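Local coordinates for single-stranded DNA-binding protein (Enterobacter phage Enc34, PDB 5ODK) that probably binds single-stranded DNA through an OB fold, consistent with a role in phage DNA replication, at residues Pro87-Phe99 with Glu104-Ser116. Sequence-based numbering, arbitrary orientation.
Sequences PSMLFIKDGDVDF and ECEGMWVISARES
Phe99 and Val110 are turned toward each other by their first torsions: CG of Phe99 stands anti to its carbonyl carbon (chi1 -59°), and Val110 turns CG1 anti to its own nitrogen (chi1 -178°), with CG2 beside that nitrogen. Val110 CG2 sits over one face of the Phe99 ring, offset toward its rim, in a CH-pi contact 4.0 Å from the centroid, while CG1 touches CZ; a beta-branched valine offers both methyls to one flat ring. Cys105 SG approaches the same ring obliquely. The backbones of strands 92-94 and 108-115 run antiparallel, Lys93 and Val110 forming a hydrogen-bonded pair in which Val110 N reaches Lys93 O at 2.8 Å. On the opposite face of the sheet from Val110, Ile92 CG1 packs on Ile111 CG1, and Asp94 CB lies 3.9 Å from Trp109 CZ3. Gly95 N bonds to Met108 O, and its CA comes within 3.4 Å of Cys105 O, an approach suiting a residue without a side chain. Asp96 OD1 accepts a nearly straight bond from Gly107 N (2.8 Å, 176°), tying Asp96 to the type II turn Cys105-Met108, where Gly107 suits the positive phi. Lys57 NZ forms salt bridges with Asp94 OD1 and Asp96 OD2; Lys57 and Lys64 make cation-pi contacts with Trp109. In this OB-fold sheet, strand 108-115 lies between 92-94 and 49-56, while helix 61-76 packs against Phe91 and Ile92.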
loop_
_atom_site.group_PDB
_atom_site.type_symbol
_atom_site.label_atom_id
_atom_site.label_comp_id
_atom_site.label_asym_id
_atom_site.label_seq_id
_atom_site.Cartn_x
_atom_site.Cartn_y
_atom_site.Cartn_z
ATOM N N PRO A 87 -8.003 4.531 -15.236
ATOM C CA PRO A 87 -7.026 3.606 -14.617
ATOM C C PRO A 87 -5.635 4.189 -14.354
ATOM O O PRO A 87 -4.971 3.825 -13.368
ATOM C CB PRO A 87 -6.940 2.465 -15.643
ATOM C CG PRO A 87 -8.287 2.470 -16.302
ATOM C CD PRO A 87 -8.654 3.920 -16.417
ATOM N N SER A 88 -5.185 5.122 -15.178
ATOM C CA SER A 88 -3.870 5.744 -14.958
ATOM C C SER A 88 -3.766 6.587 -13.703
ATOM O O SER A 88 -2.673 6.955 -13.319
ATOM C CB SER A 88 -3.468 6.619 -16.141
ATOM O OG SER A 88 -4.346 7.724 -16.250
ATOM N N MET A 89 -4.906 6.881 -13.080
ATOM C CA MET A 89 -4.996 7.748 -11.927
ATOM C C MET A 89 -5.408 6.985 -10.670
ATOM O O MET A 89 -5.803 7.590 -9.682
ATOM C CB MET A 89 -5.964 8.895 -12.265
ATOM C CG MET A 89 -5.461 9.749 -13.424
ATOM S SD MET A 89 -3.980 10.673 -12.968
ATOM C CE MET A 89 -4.724 12.211 -12.425
ATOM N N LEU A 90 -5.215 5.671 -10.695
ATOM C CA LEU A 90 -5.423 4.827 -9.515
ATOM C C LEU A 90 -4.092 4.525 -8.819
ATOM O O LEU A 90 -3.039 4.494 -9.444
ATOM C CB LEU A 90 -6.087 3.488 -9.917
ATOM C CG LEU A 90 -7.404 3.566 -10.648
ATOM C CD1 LEU A 90 -7.858 2.161 -11.048
ATOM C CD2 LEU A 90 -8.444 4.310 -9.842
ATOM N N PHE A 91 -4.200 4.191 -7.539
ATOM C CA PHE A 91 -3.003 3.858 -6.748
ATOM C C PHE A 91 -2.411 2.492 -7.079
ATOM O O PHE A 91 -1.350 2.158 -6.551
ATOM C CB PHE A 91 -3.300 3.933 -5.238
ATOM C CG PHE A 91 -4.297 2.920 -4.718
ATOM C CD1 PHE A 91 -3.903 1.643 -4.413
ATOM C CD2 PHE A 91 -5.627 3.271 -4.498
ATOM C CE1 PHE A 91 -4.795 0.718 -3.910
ATOM C CE2 PHE A 91 -6.525 2.358 -3.987
ATOM C CZ PHE A 91 -6.096 1.080 -3.663
ATOM N N ILE A 92 -3.127 1.675 -7.867
ATOM C CA ILE A 92 -2.663 0.327 -8.216
ATOM C C ILE A 92 -2.492 0.282 -9.727
ATOM O O ILE A 92 -3.376 0.704 -10.461
ATOM C CB ILE A 92 -3.584 -0.769 -7.688
ATOM C CG1 ILE A 92 -3.031 -2.170 -8.007
ATOM C CG2 ILE A 92 -5.029 -0.610 -8.168
ATOM C CD1 ILE A 92 -3.699 -3.301 -7.236
ATOM N N LYS A 93 -1.351 -0.222 -10.172
ATOM C CA LYS A 93 -0.984 -0.290 -11.567
ATOM C C LYS A 93 -0.430 -1.668 -11.914
ATOM O O LYS A 93 -0.086 -2.466 -11.030
ATOM C CB LYS A 93 0.041 0.828 -11.911
ATOM C CG LYS A 93 -0.590 2.216 -11.851
ATOM C CD LYS A 93 0.286 3.421 -12.195
ATOM C CE LYS A 93 -0.593 4.664 -12.337
ATOM N NZ LYS A 93 0.234 5.844 -12.637
ATOM N N ASP A 94 -0.398 -1.978 -13.205
ATOM C CA ASP A 94 0.029 -3.282 -13.696
ATOM C C ASP A 94 1.537 -3.262 -13.987
ATOM O O ASP A 94 1.993 -2.586 -14.914
ATOM C CB ASP A 94 -0.781 -3.605 -14.954
ATOM C CG ASP A 94 -0.501 -4.982 -15.505
ATOM O OD1 ASP A 94 0.529 -5.598 -15.193
ATOM O OD2 ASP A 94 -1.309 -5.413 -16.332
ATOM N N GLY A 95 2.304 -3.989 -13.178
ATOM C CA GLY A 95 3.730 -4.043 -13.362
ATOM C C GLY A 95 4.226 -4.572 -14.693
ATOM O O GLY A 95 5.316 -4.264 -15.126
ATOM N N ASP A 96 3.426 -5.414 -15.332
ATOM C CA ASP A 96 3.780 -5.958 -16.639
ATOM C C ASP A 96 3.463 -5.027 -17.801
ATOM O O ASP A 96 3.944 -5.271 -18.900
ATOM C CB ASP A 96 3.107 -7.316 -16.846
ATOM C CG ASP A 96 3.593 -8.357 -15.861
ATOM O OD1 ASP A 96 4.830 -8.503 -15.760
ATOM O OD2 ASP A 96 2.773 -9.027 -15.195
ATOM N N VAL A 97 2.750 -3.920 -17.565
ATOM C CA VAL A 97 2.479 -2.907 -18.628
ATOM C C VAL A 97 3.095 -1.502 -18.378
ATOM O O VAL A 97 3.606 -0.870 -19.306
ATOM C CB VAL A 97 0.921 -2.804 -18.832
ATOM C CG1 VAL A 97 0.539 -1.744 -19.840
ATOM C CG2 VAL A 97 0.348 -4.156 -19.244
ATOM N N ASP A 98 3.052 -1.026 -17.139
ATOM C CA ASP A 98 3.315 0.386 -16.790
ATOM C C ASP A 98 4.697 0.716 -16.234
ATOM O O ASP A 98 4.973 1.865 -15.851
ATOM C CB ASP A 98 2.252 0.876 -15.794
ATOM C CG ASP A 98 1.011 1.345 -16.444
ATOM O OD1 ASP A 98 0.933 1.330 -17.682
ATOM O OD2 ASP A 98 0.099 1.735 -15.694
ATOM N N PHE A 99 5.555 -0.301 -16.226
ATOM C CA PHE A 99 6.878 -0.182 -15.653
ATOM C C PHE A 99 7.916 -0.886 -16.481
ATOM O O PHE A 99 8.694 -1.678 -15.947
ATOM C CB PHE A 99 6.843 -0.717 -14.250
ATOM C CG PHE A 99 5.863 -0.009 -13.357
ATOM C CD1 PHE A 99 4.545 -0.379 -13.327
ATOM C CD2 PHE A 99 6.283 1.039 -12.518
ATOM C CE1 PHE A 99 3.639 0.287 -12.547
ATOM C CE2 PHE A 99 5.378 1.694 -11.694
ATOM C CZ PHE A 99 4.027 1.330 -11.740
ATOM N N GLU A 104 12.021 -5.455 -11.402
ATOM C CA GLU A 104 11.421 -5.936 -10.175
ATOM C C GLU A 104 9.890 -5.864 -10.188
ATOM O O GLU A 104 9.251 -6.410 -9.294
ATOM C CB GLU A 104 11.963 -5.141 -8.988
ATOM C CG GLU A 104 11.457 -3.709 -8.834
ATOM C CD GLU A 104 12.140 -2.636 -9.668
ATOM O OE1 GLU A 104 13.016 -2.939 -10.524
ATOM O OE2 GLU A 104 11.741 -1.463 -9.452
ATOM N N CYS A 105 9.314 -5.161 -11.168
ATOM C CA CYS A 105 7.855 -5.054 -11.324
ATOM C C CYS A 105 7.227 -6.187 -12.152
ATOM O O CYS A 105 6.002 -6.269 -12.257
ATOM C CB CYS A 105 7.499 -3.681 -11.905
ATOM S SG CYS A 105 7.945 -2.290 -10.855
ATOM N N GLU A 106 8.046 -7.075 -12.698
ATOM C CA GLU A 106 7.513 -8.159 -13.537
ATOM C C GLU A 106 6.645 -9.079 -12.683
ATOM O O GLU A 106 7.014 -9.499 -11.578
ATOM C CB GLU A 106 8.643 -8.972 -14.188
ATOM C CG GLU A 106 8.182 -10.129 -15.061
ATOM C CD GLU A 106 9.325 -10.839 -15.747
ATOM O OE1 GLU A 106 10.489 -10.718 -15.290
ATOM O OE2 GLU A 106 9.047 -11.535 -16.742
ATOM N N GLY A 107 5.468 -9.397 -13.191
ATOM C CA GLY A 107 4.536 -10.251 -12.474
ATOM C C GLY A 107 3.978 -9.647 -11.208
ATOM O O GLY A 107 3.485 -10.368 -10.355
ATOM N N MET A 108 3.991 -8.315 -11.118
ATOM C CA MET A 108 3.519 -7.611 -9.930
ATOM C C MET A 108 2.385 -6.647 -10.215
ATOM O O MET A 108 2.373 -6.027 -11.281
ATOM C CB MET A 108 4.648 -6.756 -9.309
ATOM C CG MET A 108 5.908 -7.483 -8.945
ATOM S SD MET A 108 5.662 -8.535 -7.505
ATOM C CE MET A 108 7.322 -8.791 -6.923
ATOM N N TRP A 109 1.474 -6.501 -9.251
ATOM C CA TRP A 109 0.678 -5.293 -9.111
ATOM C C TRP A 109 1.530 -4.299 -8.331
ATOM O O TRP A 109 2.217 -4.690 -7.383
ATOM C CB TRP A 109 -0.638 -5.538 -8.362
ATOM C CG TRP A 109 -1.511 -6.577 -9.026
ATOM C CD1 TRP A 109 -1.811 -7.850 -8.548
ATOM C CD2 TRP A 109 -2.123 -6.468 -10.267
ATOM N NE1 TRP A 109 -2.595 -8.502 -9.420
ATOM C CE2 TRP A 109 -2.810 -7.683 -10.503
ATOM C CE3 TRP A 109 -2.200 -5.451 -11.215
ATOM C CZ2 TRP A 109 -3.540 -7.920 -11.665
ATOM C CZ3 TRP A 109 -2.904 -5.680 -12.367
ATOM C CH2 TRP A 109 -3.580 -6.902 -12.590
ATOM N N VAL A 110 1.481 -3.020 -8.717
ATOM C CA VAL A 110 2.316 -1.979 -8.088
ATOM C C VAL A 110 1.378 -1.043 -7.386
ATOM O O VAL A 110 0.588 -0.351 -8.029
ATOM C CB VAL A 110 3.177 -1.237 -9.134
ATOM C CG1 VAL A 110 4.071 -0.197 -8.474
ATOM C CG2 VAL A 110 3.995 -2.250 -9.935
ATOM N N ILE A 111 1.492 -0.973 -6.055
ATOM C CA ILE A 111 0.646 -0.127 -5.244
ATOM C C ILE A 111 1.470 1.022 -4.682
ATOM O O ILE A 111 2.542 0.791 -4.091
ATOM C CB ILE A 111 0.020 -0.932 -4.096
ATOM C CG1 ILE A 111 -1.026 -1.919 -4.632
ATOM C CG2 ILE A 111 -0.554 -0.036 -3.021
ATOM C CD1 ILE A 111 -1.426 -2.975 -3.631
ATOM N N SER A 112 0.958 2.248 -4.805
ATOM C CA SER A 112 1.573 3.408 -4.182
ATOM C C SER A 112 0.678 3.907 -3.084
ATOM O O SER A 112 -0.514 4.112 -3.285
ATOM C CB SER A 112 1.713 4.495 -5.232
ATOM O OG SER A 112 2.430 3.989 -6.328
ATOM N N ALA A 113 1.241 4.084 -1.889
ATOM C CA ALA A 113 0.462 4.549 -0.736
ATOM C C ALA A 113 1.261 5.636 -0.045
ATOM O O ALA A 113 2.497 5.565 0.039
ATOM C CB ALA A 113 0.134 3.392 0.191
ATOM N N ARG A 114 0.565 6.627 0.491
ATOM C CA ARG A 114 1.199 7.786 1.132
ATOM C C ARG A 114 0.377 8.228 2.321
ATOM O O ARG A 114 -0.804 7.875 2.474
ATOM C CB ARG A 114 1.344 8.949 0.148
ATOM C CG ARG A 114 2.047 8.683 -1.172
ATOM C CD ARG A 114 1.764 9.785 -2.189
ATOM N NE ARG A 114 2.446 11.026 -1.894
ATOM C CZ ARG A 114 2.187 12.205 -2.478
ATOM N NH1 ARG A 114 1.213 12.341 -3.377
ATOM N NH2 ARG A 114 2.898 13.272 -2.136
ATOM N N GLU A 115 0.973 9.027 3.200
ATOM C CA GLU A 115 0.228 9.649 4.278
ATOM C C GLU A 115 1.009 10.852 4.803
ATOM O O GLU A 115 2.218 10.905 4.675
ATOM C CB GLU A 115 -0.104 8.640 5.405
ATOM C CG GLU A 115 -1.595 8.396 5.627
ATOM C CD GLU A 115 -2.345 9.435 6.410
ATOM O OE1 GLU A 115 -1.761 10.487 6.737
ATOM O OE2 GLU A 115 -3.522 9.207 6.764
ATOM N N SER A 116 0.294 11.805 5.391
ATOM C CA SER A 116 0.973 12.946 6.005
ATOM C C SER A 116 1.404 12.691 7.428
ATOM O O SER A 116 2.206 13.425 7.936
ATOM C CB SER A 116 0.114 14.195 5.939
ATOM O OG SER A 116 -1.116 13.982 6.590
#